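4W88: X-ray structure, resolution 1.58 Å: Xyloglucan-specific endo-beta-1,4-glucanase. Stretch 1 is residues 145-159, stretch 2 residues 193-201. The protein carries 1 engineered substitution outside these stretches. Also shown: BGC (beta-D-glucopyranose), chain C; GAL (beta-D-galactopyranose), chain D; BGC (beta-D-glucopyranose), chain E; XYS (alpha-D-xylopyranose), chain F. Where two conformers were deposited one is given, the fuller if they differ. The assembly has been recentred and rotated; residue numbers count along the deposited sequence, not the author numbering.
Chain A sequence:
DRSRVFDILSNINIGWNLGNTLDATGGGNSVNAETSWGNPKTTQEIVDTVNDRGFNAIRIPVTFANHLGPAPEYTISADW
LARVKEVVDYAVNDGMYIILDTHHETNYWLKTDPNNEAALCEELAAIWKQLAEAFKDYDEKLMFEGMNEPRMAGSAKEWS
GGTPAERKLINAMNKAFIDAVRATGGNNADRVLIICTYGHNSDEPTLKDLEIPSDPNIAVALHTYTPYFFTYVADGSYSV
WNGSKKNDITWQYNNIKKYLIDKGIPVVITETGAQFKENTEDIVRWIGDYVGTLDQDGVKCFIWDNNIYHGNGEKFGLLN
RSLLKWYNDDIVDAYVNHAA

Stretch 1, residues 145-159: EGMNEPRMAGSAKEW
Stretch 2 (193-201) LIICTYGHN

E145 begins the contact as a strand residue paired in parallel with I194, CA to CA 4.4 Å, both side chains on the same sheet face. Its extended side chain (chi1 t, chi2 t) carries OE2 to 2.7 Å from H200 NE2, which donates a hydrogen bond. G146 N donates to I194 O at 3.2 Å, and water 1 extends the pairing, donating to I194 O (2.9 Å) and accepting from M147 N (3.2 Å).

Beyond the strand, selenomethionine M147 (chi1 m) sets CB 4.1 Å from C196 SG. E149 turns the chain with positive phi (49/45), and its N donates to H200 ND1 at 2.9 Å; the imidazole (chi1 -85°, chi2 71°) thus uses both nitrogens to tie backbone and carboxylate together. P150 packs CD 3.5 Å from C196 SG, while its O accepts from G199 N at 2.8 Å. G199 adopts 62/11, a positive phi that favours glycine.

R151 (chi1 p) leads its end away, NE bridging to E158 OE2 at 2.8 Å. M152 N donates to Y198 OH at 2.9 Å; Y198 (chi1 t, chi2 -83°) has P150 O over one ring face and E158 O at its edge. Type II (M152–S155) and type I (S155–E158) turns follow; W159 (chi1 m) points its CA-to-CB bond away, but its end comes nearer, with CZ3 4.4 Å from G199 O. The contact buries 683 Å².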

# COMPACT_ATOMS: atom_id res chain seq x y z
N GLU A 145 0.23 6.54 4.49
CA GLU A 145 -0.87 5.57 4.51
C GLU A 145 -0.88 4.91 5.89
O GLU A 145 0.06 4.23 6.31
CB GLU A 145 -0.68 4.56 3.37
CG GLU A 145 -1.79 3.47 3.28
CD GLU A 145 -1.59 2.55 2.05
OE1 GLU A 145 -0.50 2.67 1.43
OE2 GLU A 145 -2.49 1.69 1.77
N GLY A 146 -1.93 5.22 6.66
CA GLY A 146 -1.89 4.98 8.10
C GLY A 146 -1.70 3.52 8.54
O GLY A 146 -0.93 3.25 9.46
N MSE A 147 -2.36 2.62 7.79
CA MSE A 147 -2.42 1.20 8.13
C MSE A 147 -2.40 0.40 6.84
O MSE A 147 -2.77 0.90 5.76
CB MSE A 147 -3.71 0.82 8.92
CG MSE A 147 -3.84 1.66 10.18
SE MSE A 147 -5.50 1.16 11.14
CE MSE A 147 -6.77 2.24 10.15
N ASN A 148 -2.05 -0.88 7.00
CA ASN A 148 -2.07 -1.85 5.89
C ASN A 148 -2.91 -3.04 6.28
O ASN A 148 -2.61 -3.74 7.27
CB ASN A 148 -0.68 -2.35 5.57
CG ASN A 148 -0.67 -3.27 4.37
OD1 ASN A 148 -0.94 -2.82 3.26
ND2 ASN A 148 -0.50 -4.57 4.63
N GLU A 149 -4.01 -3.22 5.56
CA GLU A 149 -4.90 -4.34 5.77
C GLU A 149 -5.31 -4.59 7.22
O GLU A 149 -5.21 -5.70 7.70
CB GLU A 149 -4.37 -5.57 5.10
CG GLU A 149 -4.17 -5.41 3.61
CD GLU A 149 -3.68 -6.63 2.84
OE1 GLU A 149 -3.19 -7.62 3.45
OE2 GLU A 149 -3.75 -6.57 1.55
N PRO A 150 -5.65 -3.52 7.94
CA PRO A 150 -5.97 -3.70 9.36
C PRO A 150 -7.13 -4.67 9.55
O PRO A 150 -8.14 -4.55 8.84
CB PRO A 150 -6.32 -2.29 9.81
CG PRO A 150 -6.85 -1.58 8.55
CD PRO A 150 -5.90 -2.13 7.49
N ARG A 151 -7.00 -5.61 10.47
CA ARG A 151 -7.96 -6.70 10.57
C ARG A 151 -7.67 -7.52 11.83
O ARG A 151 -6.70 -7.22 12.54
CB ARG A 151 -7.90 -7.63 9.32
CG ARG A 151 -6.55 -8.32 9.17
CD ARG A 151 -6.25 -8.90 7.77
NE ARG A 151 -5.03 -9.71 7.79
CZ ARG A 151 -3.78 -9.28 7.76
NH1 ARG A 151 -3.49 -8.02 7.72
NH2 ARG A 151 -2.77 -10.14 7.74
N MSE A 152 -8.47 -8.56 12.06
CA MSE A 152 -8.21 -9.55 13.12
C MSE A 152 -7.80 -10.83 12.37
O MSE A 152 -8.66 -11.60 11.86
CB MSE A 152 -9.47 -9.82 13.97
CG MSE A 152 -9.24 -11.01 14.91
SE MSE A 152 -8.07 -10.44 16.37
CE MSE A 152 -6.39 -11.09 15.63
N ALA A 153 -6.50 -11.08 12.31
CA ALA A 153 -6.01 -12.28 11.63
C ALA A 153 -6.59 -13.52 12.27
O ALA A 153 -6.65 -13.65 13.51
CB ALA A 153 -4.46 -12.33 11.57
N GLY A 154 -7.05 -14.41 11.38
CA GLY A 154 -7.65 -15.68 11.75
C GLY A 154 -9.15 -15.65 11.99
O GLY A 154 -9.73 -16.68 12.18
N SER A 155 -9.77 -14.47 11.92
CA SER A 155 -11.20 -14.36 12.13
C SER A 155 -11.97 -14.78 10.90
O SER A 155 -11.43 -14.76 9.80
CB SER A 155 -11.54 -12.95 12.53
OG SER A 155 -11.27 -11.97 11.50
N ALA A 156 -13.21 -15.20 11.10
CA ALA A 156 -14.05 -15.65 10.02
C ALA A 156 -14.08 -14.67 8.86
O ALA A 156 -14.09 -15.10 7.71
CB ALA A 156 -15.46 -15.94 10.52
N LYS A 157 -14.19 -13.38 9.17
CA LYS A 157 -14.36 -12.33 8.14
C LYS A 157 -13.09 -11.52 7.87
O LYS A 157 -13.16 -10.42 7.31
CB LYS A 157 -15.57 -11.42 8.47
CG LYS A 157 -16.91 -12.19 8.40
CD LYS A 157 -18.10 -11.29 8.63
CE LYS A 157 -18.73 -10.80 7.31
NZ LYS A 157 -17.80 -9.90 6.53
N GLU A 158 -11.95 -12.07 8.24
CA GLU A 158 -10.65 -11.44 8.01
C GLU A 158 -10.51 -10.86 6.62
O GLU A 158 -10.03 -9.74 6.44
CB GLU A 158 -9.56 -12.47 8.26
CG GLU A 158 -8.14 -11.92 8.07
CD GLU A 158 -7.00 -12.88 8.30
OE1 GLU A 158 -7.24 -14.09 8.57
OE2 GLU A 158 -5.86 -12.39 8.19
N TRP A 159 -10.92 -11.63 5.61
CA TRP A 159 -10.74 -11.22 4.22
C TRP A 159 -12.01 -10.85 3.52
O TRP A 159 -12.02 -10.79 2.32
CB TRP A 159 -9.97 -12.31 3.46
CG TRP A 159 -8.57 -12.53 4.01
CD1 TRP A 159 -8.06 -13.67 4.59
CD2 TRP A 159 -7.50 -11.58 4.04
NE1 TRP A 159 -6.74 -13.50 4.92
CE2 TRP A 159 -6.39 -12.21 4.65
CE3 TRP A 159 -7.38 -10.26 3.65
CZ2 TRP A 159 -5.17 -11.55 4.79
CZ3 TRP A 159 -6.21 -9.62 3.81
CH2 TRP A 159 -5.13 -10.22 4.39
N LEU A 193 -3.07 12.21 3.21
CA LEU A 193 -3.14 11.12 4.12
C LEU A 193 -4.09 10.07 3.60
O LEU A 193 -5.21 10.40 3.23
CB LEU A 193 -3.58 11.57 5.51
CG LEU A 193 -2.77 12.69 6.12
CD1 LEU A 193 -3.21 13.06 7.52
CD2 LEU A 193 -1.26 12.40 6.16
N ILE A 194 -3.67 8.81 3.61
CA ILE A 194 -4.33 7.77 2.86
C ILE A 194 -4.89 6.78 3.90
O ILE A 194 -4.15 6.03 4.56
CB ILE A 194 -3.39 7.05 1.87
CG1 ILE A 194 -2.73 8.03 0.90
CG2 ILE A 194 -4.17 5.97 1.07
CD1 ILE A 194 -1.64 7.44 -0.00
N ILE A 195 -6.20 6.84 4.06
CA ILE A 195 -6.91 6.02 5.00
C ILE A 195 -7.29 4.71 4.27
O ILE A 195 -7.05 4.55 3.06
CB ILE A 195 -8.15 6.75 5.57
CG1 ILE A 195 -9.21 7.03 4.51
CG2 ILE A 195 -7.73 7.98 6.37
CD1 ILE A 195 -10.58 7.43 5.07
N CYS A 196 -7.96 3.80 4.97
CA CYS A 196 -8.31 2.53 4.35
C CYS A 196 -9.58 1.95 4.94
O CYS A 196 -10.04 2.35 6.01
CB CYS A 196 -7.15 1.51 4.51
SG CYS A 196 -6.77 1.02 6.18
N THR A 197 -10.13 0.96 4.21
CA THR A 197 -11.15 0.11 4.72
C THR A 197 -10.56 -1.06 5.54
O THR A 197 -9.37 -1.34 5.50
CB THR A 197 -11.92 -0.51 3.55
OG1 THR A 197 -10.95 -1.11 2.71
CG2 THR A 197 -12.78 0.52 2.78
N TYR A 198 -11.44 -1.76 6.24
CA TYR A 198 -11.04 -2.98 6.95
C TYR A 198 -10.39 -3.91 5.92
O TYR A 198 -10.96 -4.14 4.83
CB TYR A 198 -12.27 -3.70 7.51
CG TYR A 198 -11.93 -4.92 8.30
CD1 TYR A 198 -11.68 -6.19 7.69
CD2 TYR A 198 -11.84 -4.87 9.69
CE1 TYR A 198 -11.34 -7.28 8.49
CE2 TYR A 198 -11.56 -5.99 10.47
CZ TYR A 198 -11.33 -7.19 9.89
OH TYR A 198 -11.04 -8.27 10.68
N GLY A 199 -9.19 -4.42 6.21
CA GLY A 199 -8.49 -5.30 5.28
C GLY A 199 -8.10 -4.73 3.93
O GLY A 199 -7.74 -5.52 3.04
N HIS A 200 -8.21 -3.41 3.74
CA HIS A 200 -8.18 -2.81 2.42
C HIS A 200 -9.19 -3.46 1.44
O HIS A 200 -8.99 -3.43 0.21
CB HIS A 200 -6.77 -2.86 1.87
CG HIS A 200 -5.86 -1.73 2.28
ND1 HIS A 200 -5.37 -1.57 3.55
CD2 HIS A 200 -5.38 -0.68 1.57
CE1 HIS A 200 -4.59 -0.51 3.61
NE2 HIS A 200 -4.60 0.06 2.41
N ASN A 201 -10.27 -4.03 1.99
CA ASN A 201 -11.35 -4.70 1.25
C ASN A 201 -12.27 -3.68 0.57
O ASN A 201 -12.49 -2.59 1.10
CB ASN A 201 -12.13 -5.63 2.21
CG ASN A 201 -13.29 -6.33 1.54
OD1 ASN A 201 -14.41 -5.78 1.46
ND2 ASN A 201 -13.05 -7.53 1.05
C2 BGC C . -4.20 -12.21 0.54
C3 BGC C . -3.45 -10.91 0.86
C4 BGC C . -3.84 -9.80 -0.06
C5 BGC C . -5.41 -9.99 0.02
C6 BGC C . -5.90 -8.94 -0.91
C1 BGC C . -5.67 -12.31 0.74
O2 BGC C . -3.81 -13.01 1.55
O3 BGC C . -2.09 -11.21 0.69
O4 BGC C . -2.97 -8.57 0.17
O5 BGC C . -5.97 -11.40 -0.19
O6 BGC C . -7.28 -8.66 -0.90
C1 GAL D . -4.53 -16.76 6.25
C2 GAL D . -5.46 -16.47 7.46
C3 GAL D . -5.36 -17.80 8.25
C4 GAL D . -5.88 -18.97 7.41
C5 GAL D . -4.87 -19.10 6.28
C6 GAL D . -5.03 -20.36 5.48
O2 GAL D . -5.12 -15.49 8.42
O3 GAL D . -5.95 -17.71 9.52
O4 GAL D . -7.20 -18.72 6.93
O5 GAL D . -4.98 -17.91 5.51
O6 GAL D . -3.85 -20.57 4.77
C2 BGC E . -9.66 -14.85 -0.12
C3 BGC E . -8.77 -13.70 -0.69
C4 BGC E . -7.74 -13.55 0.40
C5 BGC E . -7.51 -15.01 0.86
C6 BGC E . -6.77 -15.17 2.19
C1 BGC E . -9.18 -16.33 -0.14
O1 BGC E . -10.02 -17.60 0.08
O2 BGC E . -10.72 -14.93 -0.95
O3 BGC E . -9.54 -12.55 -1.02
O4 BGC E . -6.37 -13.44 0.17
O5 BGC E . -8.48 -16.07 1.01
O6 BGC E . -5.49 -15.79 1.92
C1 XYS F . -4.53 -16.43 2.84
C2 XYS F . -3.70 -15.90 4.07
C3 XYS F . -2.94 -14.59 3.76
C4 XYS F . -2.05 -14.80 2.50
C5 XYS F . -2.73 -15.62 1.39
O2 XYS F . -4.50 -15.70 5.29
O3 XYS F . -2.19 -14.11 4.92
O4 XYS F . -1.64 -13.54 1.86
O5 XYS F . -3.45 -16.75 1.90
O HOH W 1 -4.51 3.31 5.58
O HOH W 2 -6.56 -6.49 0.86